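Long-range contacts in adenine phosphoribosyltransferase, putative (Trypanosoma brucei brucei, PDB 5VN4), which probably makes AMP and diphosphate from adenine and 5-phospho-alpha-D-ribose 1-diphosphate, the single step of adenine salvage: residues 83-88 against 105-110; 150-155 against 165-170; 118-123 against 137-142. One frame throughout, in Å; residues are numbered along the deposited sequence.

Contact 1. Residues 83-88 against 105-110. With PPV (pyrophosphate), chain I.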
loop_
_atom_site.group_PDB
_atom_site.type_symbol
_atom_site.label_atom_id
_atom_site.label_comp_id
_atom_site.label_asym_id
_atom_site.label_seq_id
_atom_site.Cartn_x
_atom_site.Cartn_y
_atom_site.Cartn_z
ATOM N N HIS A 83 -11.592 -3.669 12.766
ATOM C CA HIS A 83 -10.469 -3.906 11.870
ATOM C C HIS A 83 -10.814 -3.383 10.486
ATOM O O HIS A 83 -11.965 -3.458 10.053
ATOM C CB HIS A 83 -10.187 -5.405 11.685
ATOM C CG HIS A 83 -9.838 -6.129 12.942
ATOM N ND1 HIS A 83 -10.774 -6.448 13.901
ATOM C CD2 HIS A 83 -8.659 -6.627 13.381
ATOM C CE1 HIS A 83 -10.180 -7.090 14.890
ATOM N NE2 HIS A 83 -8.899 -7.217 14.597
ATOM N N ILE A 84 -9.799 -2.880 9.786
ATOM C CA ILE A 84 -9.874 -2.633 8.349
ATOM C C ILE A 84 -8.937 -3.614 7.663
ATOM O O ILE A 84 -7.764 -3.730 8.042
ATOM C CB ILE A 84 -9.505 -1.179 8.001
ATOM C CG1 ILE A 84 -10.530 -0.221 8.625
ATOM C CG2 ILE A 84 -9.383 -0.993 6.479
ATOM C CD1 ILE A 84 -10.187 1.214 8.448
ATOM N N LEU A 85 -9.464 -4.342 6.678
ATOM C CA LEU A 85 -8.714 -5.317 5.892
ATOM C C LEU A 85 -8.582 -4.747 4.490
ATOM O O LEU A 85 -9.598 -4.438 3.861
ATOM C CB LEU A 85 -9.485 -6.637 5.819
ATOM C CG LEU A 85 -9.345 -7.627 6.983
ATOM C CD1 LEU A 85 -9.678 -6.985 8.320
ATOM C CD2 LEU A 85 -10.250 -8.823 6.721
ATOM N N GLY A 86 -7.351 -4.596 4.003
ATOM C CA GLY A 86 -7.110 -4.000 2.701
ATOM C C GLY A 86 -6.298 -4.898 1.787
ATOM O O GLY A 86 -5.419 -5.637 2.237
ATOM N N PHE A 87 -6.582 -4.804 0.484
ATOM C CA PHE A 87 -5.978 -5.690 -0.505
ATOM C C PHE A 87 -4.649 -5.165 -1.043
ATOM O O PHE A 87 -4.534 -4.001 -1.438
ATOM C CB PHE A 87 -6.911 -5.889 -1.693
ATOM C CG PHE A 87 -8.155 -6.647 -1.376
ATOM C CD1 PHE A 87 -8.180 -8.036 -1.450
ATOM C CD2 PHE A 87 -9.310 -5.977 -1.017
ATOM C CE1 PHE A 87 -9.342 -8.734 -1.183
ATOM C CE2 PHE A 87 -10.476 -6.677 -0.735
ATOM C CZ PHE A 87 -10.489 -8.051 -0.829
ATOM N N ASP A 88 -3.662 -6.051 -1.066
ATOM C CA ASP A 88 -2.436 -5.866 -1.830
ATOM C C ASP A 88 -2.816 -5.659 -3.295
ATOM O O ASP A 88 -3.617 -6.430 -3.832
ATOM C CB ASP A 88 -1.698 -7.199 -1.680
ATOM C CG ASP A 88 -0.217 -7.111 -1.913
ATOM O OD1 ASP A 88 0.300 -6.038 -2.304
ATOM O OD2 ASP A 88 0.426 -8.169 -1.686
ATOM N N PRO A 105 -6.584 -1.869 14.015
ATOM C CA PRO A 105 -5.628 -2.569 13.150
ATOM C C PRO A 105 -5.971 -2.415 11.677
ATOM O O PRO A 105 -7.142 -2.427 11.280
ATOM C CB PRO A 105 -5.778 -4.031 13.579
ATOM C CG PRO A 105 -6.278 -3.964 14.982
ATOM C CD PRO A 105 -7.171 -2.762 15.029
ATOM N N PHE A 106 -4.925 -2.291 10.866
ATOM C CA PHE A 106 -5.023 -2.499 9.429
ATOM C C PHE A 106 -4.426 -3.865 9.115
ATOM O O PHE A 106 -3.250 -4.116 9.400
ATOM C CB PHE A 106 -4.316 -1.411 8.625
ATOM C CG PHE A 106 -4.429 -1.638 7.155
ATOM C CD1 PHE A 106 -5.651 -1.502 6.518
ATOM C CD2 PHE A 106 -3.338 -2.058 6.420
ATOM C CE1 PHE A 106 -5.774 -1.740 5.160
ATOM C CE2 PHE A 106 -3.451 -2.292 5.066
ATOM C CZ PHE A 106 -4.671 -2.137 4.436
ATOM N N VAL A 107 -5.245 -4.749 8.555
ATOM C CA VAL A 107 -4.889 -6.142 8.304
ATOM C C VAL A 107 -4.652 -6.322 6.808
ATOM O O VAL A 107 -5.459 -5.871 5.985
ATOM C CB VAL A 107 -6.008 -7.075 8.798
ATOM C CG1 VAL A 107 -5.736 -8.521 8.412
ATOM C CG2 VAL A 107 -6.190 -6.935 10.304
ATOM N N LEU A 108 -3.557 -6.991 6.455
ATOM C CA LEU A 108 -3.165 -7.158 5.060
ATOM C C LEU A 108 -3.832 -8.379 4.444
ATOM O O LEU A 108 -3.746 -9.484 4.986
ATOM C CB LEU A 108 -1.648 -7.316 4.945
ATOM C CG LEU A 108 -0.774 -6.327 5.704
ATOM C CD1 LEU A 108 0.681 -6.557 5.346
ATOM C CD2 LEU A 108 -1.200 -4.907 5.404
ATOM N N ILE A 109 -4.466 -8.191 3.294
ATOM C CA ILE A 109 -4.875 -9.304 2.445
ATOM C C ILE A 109 -3.890 -9.345 1.288
ATOM O O ILE A 109 -3.757 -8.362 0.545
ATOM C CB ILE A 109 -6.316 -9.143 1.944
ATOM C CG1 ILE A 109 -7.283 -9.092 3.123
ATOM C CG2 ILE A 109 -6.671 -10.278 0.974
ATOM C CD1 ILE A 109 -8.719 -8.934 2.724
ATOM N N ARG A 110 -3.164 -10.455 1.148
ATOM C CA ARG A 110 -2.015 -10.473 0.257
ATOM C C ARG A 110 -2.085 -11.610 -0.744
ATOM O O ARG A 110 -2.674 -12.665 -0.489
ATOM C CB ARG A 110 -0.692 -10.538 1.024
ATOM C CG ARG A 110 -0.468 -9.336 1.933
ATOM C CD ARG A 110 1.009 -9.017 2.095
ATOM N NE ARG A 110 1.544 -8.518 0.836
ATOM C CZ ARG A 110 2.799 -8.141 0.630
ATOM N NH1 ARG A 110 3.699 -8.186 1.602
ATOM N NH2 ARG A 110 3.150 -7.714 -0.571
HETATM O O11 PPV I . 8.948 -8.494 -3.656
HETATM P P1 PPV I . 8.461 -8.611 -2.230
HETATM O O21 PPV I . 9.549 -8.822 -1.204
HETATM O O31 PPV I . 7.268 -9.515 -2.039
HETATM O OPP PPV I . 7.931 -7.134 -1.889
HETATM P P2 PPV I . 6.480 -6.803 -1.267
HETATM O O12 PPV I . 6.712 -5.346 -0.915
HETATM O O22 PPV I . 6.353 -7.740 -0.080
HETATM O O32 PPV I . 5.493 -7.064 -2.377
#
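The ring of Phe-106 packs closely on the backbone of Gly-86. CG of Phe-106 stands anti to the backbone N (chi1 -180°), and the ring beyond it reaches the backbone of strand 83-87, with CE1 3.5 Å from Gly-86 N and CZ equally close to Gly-86 CA. The ring fills the space where a side chain at Gly-86 would project, and Ile-84 CG2 meets its edge in plane. A regular parallel ladder joins the backbones, from Ile-84 N on Pro-105 O to Asp-88 N on Ile-109 O. On the opposite sheet face Leu-85 and Val-107 lie side by side, CD1 to CB 3.7 Å. Ile-109 runs alongside Phe-87, setting CG2 3.6 Å from ring atom CD1 and CD1 over one ring face toward the rim, a CH-pi contact; helix 161-172 packs on this side of the sheet, against Leu-85, Phe-87 and Ile-109. The contact is looser at His-83 and Pro-105, both partly exposed, where imidazole CD2 comes no nearer than 3.9 Å to Pro-105 CB. Beyond the strands, in the conformer given, one of two deposited, Asp-88 OD2 takes both Arg-110 NE (2.8 Å) and NH2 (3.0 Å). In it both nitrogens approach from the same face of the carboxylate, whose plane is turned 61° from the guanidinium. NH2 also donates to O32 of a pyrophosphate bound by Ser-89, Arg-90, Lys-111 and Tyr-129 of the second subunit, so a beta-alpha-beta unit, strand 83-87, helix 95-102 and strand 106-109, ends at a pyrophosphate site shared across the phosphoribosyltransferase dimer.

Contact 2. Residues 150-155 against 165-170. With HSX (5-O-phosphono-alpha-D-ribofuranose), chain D.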
loop_
_atom_site.group_PDB
_atom_site.type_symbol
_atom_site.label_atom_id
_atom_site.label_comp_id
_atom_site.label_asym_id
_atom_site.label_seq_id
_atom_site.Cartn_x
_atom_site.Cartn_y
_atom_site.Cartn_z
ATOM N N VAL A 150 -15.533 -5.971 10.602
ATOM C CA VAL A 150 -14.494 -5.582 9.658
ATOM C C VAL A 150 -15.043 -4.822 8.455
ATOM O O VAL A 150 -16.195 -4.987 8.036
ATOM C CB VAL A 150 -13.637 -6.792 9.221
ATOM C CG1 VAL A 150 -13.152 -7.571 10.432
ATOM C CG2 VAL A 150 -14.408 -7.686 8.289
ATOM N N VAL A 151 -14.178 -3.986 7.891
ATOM C CA VAL A 151 -14.405 -3.333 6.607
ATOM C C VAL A 151 -13.339 -3.838 5.649
ATOM O O VAL A 151 -12.159 -3.879 6.010
ATOM C CB VAL A 151 -14.313 -1.800 6.747
ATOM C CG1 VAL A 151 -14.248 -1.114 5.376
ATOM C CG2 VAL A 151 -15.474 -1.278 7.565
ATOM N N LEU A 152 -13.750 -4.234 4.443
ATOM C CA LEU A 152 -12.827 -4.546 3.354
ATOM C C LEU A 152 -12.639 -3.297 2.503
ATOM O O LEU A 152 -13.622 -2.640 2.150
ATOM C CB LEU A 152 -13.414 -5.651 2.474
ATOM C CG LEU A 152 -13.402 -7.058 3.064
ATOM C CD1 LEU A 152 -14.316 -7.967 2.248
ATOM C CD2 LEU A 152 -11.994 -7.601 3.116
ATOM N N ILE A 153 -11.386 -2.960 2.170
ATOM C CA ILE A 153 -11.109 -1.765 1.378
ATOM C C ILE A 153 -10.173 -2.080 0.214
ATOM O O ILE A 153 -9.206 -2.840 0.354
ATOM C CB ILE A 153 -10.594 -0.587 2.241
ATOM C CG1 ILE A 153 -10.558 0.715 1.432
ATOM C CG2 ILE A 153 -9.222 -0.892 2.853
ATOM C CD1 ILE A 153 -10.433 1.964 2.289
ATOM N N ASP A 154 -10.480 -1.493 -0.944
ATOM C CA ASP A 154 -9.643 -1.561 -2.134
ATOM C C ASP A 154 -9.785 -0.233 -2.867
ATOM O O ASP A 154 -10.582 0.621 -2.475
ATOM C CB ASP A 154 -10.065 -2.737 -3.016
ATOM C CG ASP A 154 -8.914 -3.335 -3.791
ATOM O OD1 ASP A 154 -7.816 -2.726 -3.806
ATOM O OD2 ASP A 154 -9.113 -4.433 -4.361
ATOM N N ASP A 155 -9.020 -0.054 -3.949
ATOM C CA ASP A 155 -9.236 1.153 -4.745
ATOM C C ASP A 155 -10.429 1.005 -5.692
ATOM O O ASP A 155 -11.389 1.779 -5.621
ATOM C CB ASP A 155 -7.955 1.650 -5.440
ATOM C CG ASP A 155 -7.475 0.752 -6.566
ATOM O OD1 ASP A 155 -7.630 -0.489 -6.476
ATOM O OD2 ASP A 155 -6.893 1.309 -7.533
ATOM N N ALA A 165 -12.855 -12.757 -2.873
ATOM C CA ALA A 165 -11.762 -13.407 -2.162
ATOM C C ALA A 165 -11.655 -12.888 -0.730
ATOM O O ALA A 165 -11.442 -13.664 0.209
ATOM C CB ALA A 165 -10.456 -13.196 -2.925
ATOM N N GLY A 166 -11.819 -11.576 -0.542
ATOM C CA GLY A 166 -11.817 -11.032 0.805
ATOM C C GLY A 166 -12.988 -11.523 1.629
ATOM O O GLY A 166 -12.826 -11.855 2.807
ATOM N N VAL A 167 -14.178 -11.601 1.018
ATOM C CA VAL A 167 -15.350 -12.126 1.719
ATOM C C VAL A 167 -15.108 -13.558 2.176
ATOM O O VAL A 167 -15.462 -13.930 3.299
ATOM C CB VAL A 167 -16.609 -12.009 0.833
ATOM C CG1 VAL A 167 -17.803 -12.722 1.476
ATOM C CG2 VAL A 167 -16.949 -10.548 0.566
ATOM N N GLN A 168 -14.489 -14.378 1.323
ATOM C CA GLN A 168 -14.173 -15.754 1.708
ATOM C C GLN A 168 -13.268 -15.795 2.932
ATOM O O GLN A 168 -13.464 -16.623 3.831
ATOM C CB GLN A 168 -13.535 -16.494 0.531
ATOM C CG GLN A 168 -14.514 -16.724 -0.606
ATOM C CD GLN A 168 -13.864 -17.162 -1.905
ATOM O OE1 GLN A 168 -12.655 -17.042 -2.080
ATOM N NE2 GLN A 168 -14.682 -17.665 -2.838
ATOM N N LEU A 169 -12.284 -14.894 3.003
ATOM C CA LEU A 169 -11.364 -14.874 4.137
ATOM C C LEU A 169 -12.046 -14.364 5.404
ATOM O O LEU A 169 -11.784 -14.874 6.501
ATOM C CB LEU A 169 -10.140 -14.030 3.787
ATOM C CG LEU A 169 -9.274 -14.581 2.653
ATOM C CD1 LEU A 169 -8.229 -13.547 2.237
ATOM C CD2 LEU A 169 -8.603 -15.899 3.050
ATOM N N VAL A 170 -12.919 -13.358 5.279
ATOM C CA VAL A 170 -13.696 -12.901 6.430
ATOM C C VAL A 170 -14.587 -14.026 6.936
ATOM O O VAL A 170 -14.665 -14.292 8.144
ATOM C CB VAL A 170 -14.509 -11.647 6.052
ATOM C CG1 VAL A 170 -15.478 -11.276 7.165
ATOM C CG2 VAL A 170 -13.581 -10.488 5.724
HETATM C C1 HSX D . -7.215 -4.429 -9.324
HETATM O O4 HSX D . -8.323 -5.329 -9.493
HETATM C C2 HSX D . -7.734 -3.411 -8.325
HETATM O O2 HSX D . -6.669 -2.749 -7.631
HETATM C C3 HSX D . -8.614 -4.251 -7.424
HETATM O O3 HSX D . -7.824 -5.001 -6.481
HETATM C C4 HSX D . -9.239 -5.234 -8.402
HETATM C C5 HSX D . -10.617 -4.789 -8.895
HETATM O O5 HSX D . -11.080 -5.651 -9.938
HETATM P "P'" HSX D . -12.214 -6.777 -9.664
HETATM O O1X HSX D . -11.587 -7.919 -8.886
HETATM O O2X HSX D . -13.332 -6.099 -8.920
HETATM O O3X HSX D . -12.615 -7.175 -11.070
HETATM O O1 HSX D . -6.095 -5.141 -8.781
#
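Strand 150-153 faces helix 165-170 with Val-150 over Val-170 and Leu-152 over Gly-166, the two axes 9.8 Å apart and running nearly antiparallel at 158°. Leu-152 carries most of the touching. Its CD1 lies against the helix backbone, 3.8 Å from Gly-166 C and similarly close to Val-167 N, while Val-167 CG2 flanks the same methyl at 4.1 Å. The other branch, CD2, comes to 4.1 Å from Gly-166 CA; because glycine offers only backbone at this point, the leucine can settle against the helix. Further along, Val-150 and Val-170 slide past each other in opposite directions. Val-150 turns CG2 into the crowded position between its backbone N and carbonyl carbon, and this one methyl meets both CG1 and CG2 of Val-170, each at 3.9 Å. Strand, helix and the next parallel strand, 176-182, form a beta-alpha-beta unit of the type I phosphoribosyltransferase fold, in which the turn after the strand holds the ribose phosphate. That turn begins with two acidic side chains that make no contact with residues 165-170 and reach the ligand. Asp-154 OD2 accepts from O3 of the phosphoribose at 2.5 Å, and Asp-155 OD1 accepts from O2 at 2.7 Å, so each carboxylate takes one of two neighbouring sugar hydroxyls. Asp-155 OD2 is held by a salt bridge to Arg-90, and Asp-154 OD1 receives a weak bond from Asp-155 N. Thr-159 and Gly-160 of the connecting loop and Thr-162 in the first turn of helix 161-172 hydrogen-bond the same ligand.

Contact 3. Residues 118-123 against 137-142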
loop_
_atom_site.group_PDB
_atom_site.type_symbol
_atom_site.label_atom_id
_atom_site.label_comp_id
_atom_site.label_asym_id
_atom_site.label_seq_id
_atom_site.Cartn_x
_atom_site.Cartn_y
_atom_site.Cartn_z
ATOM N N VAL A 118 1.079 -18.646 10.118
ATOM C CA VAL A 118 -0.057 -19.432 9.646
ATOM C C VAL A 118 -1.019 -18.497 8.932
ATOM O O VAL A 118 -1.387 -17.445 9.464
ATOM C CB VAL A 118 -0.740 -20.156 10.817
ATOM C CG1 VAL A 118 -1.985 -20.897 10.336
ATOM C CG2 VAL A 118 0.236 -21.128 11.484
ATOM N N ILE A 119 -1.410 -18.862 7.713
ATOM C CA ILE A 119 -2.234 -17.990 6.887
ATOM C C ILE A 119 -3.380 -18.787 6.282
ATOM O O ILE A 119 -3.275 -19.997 6.068
ATOM C CB ILE A 119 -1.423 -17.246 5.798
ATOM C CG1 ILE A 119 -0.891 -18.223 4.745
ATOM C CG2 ILE A 119 -0.278 -16.470 6.424
ATOM C CD1 ILE A 119 -0.073 -17.545 3.642
ATOM N N ILE A 120 -4.488 -18.090 6.020
ATOM C CA ILE A 120 -5.673 -18.665 5.391
ATOM C C ILE A 120 -5.676 -18.235 3.932
ATOM O O ILE A 120 -5.467 -17.055 3.635
ATOM C CB ILE A 120 -6.954 -18.164 6.079
ATOM C CG1 ILE A 120 -6.885 -18.346 7.596
ATOM C CG2 ILE A 120 -8.183 -18.845 5.480
ATOM C CD1 ILE A 120 -7.988 -17.608 8.307
ATOM N N LYS A 121 -5.935 -19.172 3.023
ATOM C CA LYS A 121 -5.981 -18.872 1.597
ATOM C C LYS A 121 -7.412 -18.930 1.078
ATOM O O LYS A 121 -8.189 -19.817 1.454
ATOM C CB LYS A 121 -5.096 -19.833 0.794
ATOM C CG LYS A 121 -5.570 -21.269 0.757
ATOM C CD LYS A 121 -4.745 -22.089 -0.229
ATOM C CE LYS A 121 -5.098 -23.570 -0.159
ATOM N NZ LYS A 121 -4.341 -24.384 -1.155
ATOM N N SER A 122 -7.756 -17.972 0.222
ATOM C CA SER A 122 -9.053 -17.935 -0.438
ATOM C C SER A 122 -9.096 -18.963 -1.567
ATOM O O SER A 122 -8.111 -19.638 -1.869
ATOM C CB SER A 122 -9.297 -16.543 -1.017
ATOM O OG SER A 122 -8.499 -16.333 -2.174
ATOM N N GLU A 123 -10.252 -19.070 -2.220
ATOM C CA GLU A 123 -10.294 -19.733 -3.511
ATOM C C GLU A 123 -9.552 -18.886 -4.546
ATOM O O GLU A 123 -9.400 -17.673 -4.377
ATOM C CB GLU A 123 -11.741 -19.892 -3.958
ATOM C CG GLU A 123 -12.548 -20.818 -3.085
ATOM C CD GLU A 123 -12.139 -22.266 -3.252
ATOM O OE1 GLU A 123 -11.737 -22.645 -4.373
ATOM O OE2 GLU A 123 -12.215 -23.023 -2.263
ATOM N N MET A 137 -5.882 -14.988 -2.626
ATOM C CA MET A 137 -5.579 -14.037 -1.565
ATOM C C MET A 137 -5.431 -14.775 -0.242
ATOM O O MET A 137 -6.029 -15.835 -0.029
ATOM C CB MET A 137 -6.684 -12.989 -1.432
ATOM C CG MET A 137 -6.743 -12.004 -2.592
ATOM S SD MET A 137 -5.253 -10.987 -2.676
ATOM C CE MET A 137 -5.584 -10.037 -4.161
ATOM N N THR A 138 -4.623 -14.203 0.647
ATOM C CA THR A 138 -4.368 -14.797 1.950
ATOM C C THR A 138 -4.450 -13.728 3.033
ATOM O O THR A 138 -4.327 -12.532 2.767
ATOM C CB THR A 138 -3.001 -15.498 2.015
ATOM O OG1 THR A 138 -1.967 -14.542 1.752
ATOM C CG2 THR A 138 -2.918 -16.634 1.000
ATOM N N VAL A 139 -4.648 -14.185 4.269
ATOM C CA VAL A 139 -4.665 -13.316 5.443
ATOM C C VAL A 139 -4.056 -14.087 6.606
ATOM O O VAL A 139 -4.156 -15.317 6.677
ATOM C CB VAL A 139 -6.098 -12.809 5.749
ATOM C CG1 VAL A 139 -6.973 -13.923 6.328
ATOM C CG2 VAL A 139 -6.063 -11.585 6.645
ATOM N N ARG A 140 -3.402 -13.368 7.516
ATOM C CA ARG A 140 -2.766 -14.001 8.664
ATOM C C ARG A 140 -3.832 -14.582 9.585
ATOM O O ARG A 140 -4.789 -13.890 9.942
ATOM C CB ARG A 140 -1.958 -12.948 9.425
ATOM C CG ARG A 140 -0.861 -13.486 10.322
ATOM C CD ARG A 140 -0.065 -12.345 10.959
ATOM N NE ARG A 140 -0.897 -11.525 11.838
ATOM C CZ ARG A 140 -1.237 -11.870 13.077
ATOM N NH1 ARG A 140 -0.814 -13.020 13.591
ATOM N NH2 ARG A 140 -2.002 -11.071 13.807
ATOM N N PHE A 141 -3.669 -15.842 9.974
ATOM C CA PHE A 141 -4.552 -16.418 10.974
ATOM C C PHE A 141 -4.314 -15.729 12.312
ATOM O O PHE A 141 -3.167 -15.511 12.717
ATOM C CB PHE A 141 -4.301 -17.916 11.117
ATOM C CG PHE A 141 -5.255 -18.587 12.055
ATOM C CD1 PHE A 141 -6.519 -18.952 11.627
ATOM C CD2 PHE A 141 -4.902 -18.831 13.375
ATOM C CE1 PHE A 141 -7.409 -19.562 12.487
ATOM C CE2 PHE A 141 -5.792 -19.443 14.241
ATOM C CZ PHE A 141 -7.048 -19.805 13.793
ATOM N N GLY A 142 -5.398 -15.357 12.980
ATOM C CA GLY A 142 -5.314 -14.681 14.254
ATOM C C GLY A 142 -5.320 -13.172 14.183
ATOM O O GLY A 142 -5.274 -12.518 15.235
HETATM O O HOH W 1 -0.756 -16.457 11.901
#
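Ser-122 turns OG between its own backbone N and carbonyl carbon (chi1 74°), which carries the hydroxyl to 3.0 Å from Met-137 N, while Phe-141 holds CG anti to its backbone N (chi1 -175°), and the ring crosses Ile-120 obliquely. At the Ser-122 end the two residues are bonded twice: OG accepts from Met-137 N, and Ser-122 N donates to Met-137 O at 2.8 Å. Ser-122 OG donates a hydrogen bond to Glu-123 O at 2.7 Å, so one oxygen both accepts and donates and its rotation is fixed. In the middle, Ile-120 and Val-139 form a hydrogen-bonded antiparallel pair, flanked by the non-hydrogen-bonded pairs Ile-119 with Arg-140 and Lys-121 with Thr-138. Ile-119 reaches obliquely across to Thr-138, CD1 to CB 3.9 Å; the threonine hydroxyl is bonded to Arg-110 O. At the far end Phe-141 N donates to Val-118 O over 2.8 Å, approaching from 25° out of the carbonyl plane. That same oxygen also receives a water, which donates to Phe-141 O as well and bridges the two backbones. The phenyl group gives its edge to Ile-120, with CD1 of the isoleucine 3.9 Å from ring CD1, and Val-118 CG1 lies alongside Phe-141 CB. Ile-120 and Ser-122 also rest on helix 161-172, and residues 119-121 continue as a parallel ladder into the second subunit, whose Glu-58 forms a salt bridge with Arg-140 in the conformer given, one of two deposited. The two short strands are the base of the long hairpin of type I phosphoribosyltransferases, whose intervening loop here carries Lys-127, Glu-128 and Tyr-129 of the ligand pockets.

Followed from the N terminus, the three contacts come in series, and none nests in or crosses another. Contact 1 closes first, after a loop holding helix 95-102. Contact 3 closes next, around a loop without helix or strand, and contact 2 closes last, round the ligand-binding turn with short strand 156-157 and the start of helix 161-172. In space they adjoin. Strand 83-87 of contact 1 pairs with strand 149-153 of contact 2, Leu-85 N lying 2.8 Å from Val-151 O. Residues 110 and 138 join contacts 1 and 3 through Arg-110 O and Thr-138 N. Gln-168 of contact 2 reaches Glu-123 of contact 3. Thus central sheet, covering helix and outlying hairpin are tied together.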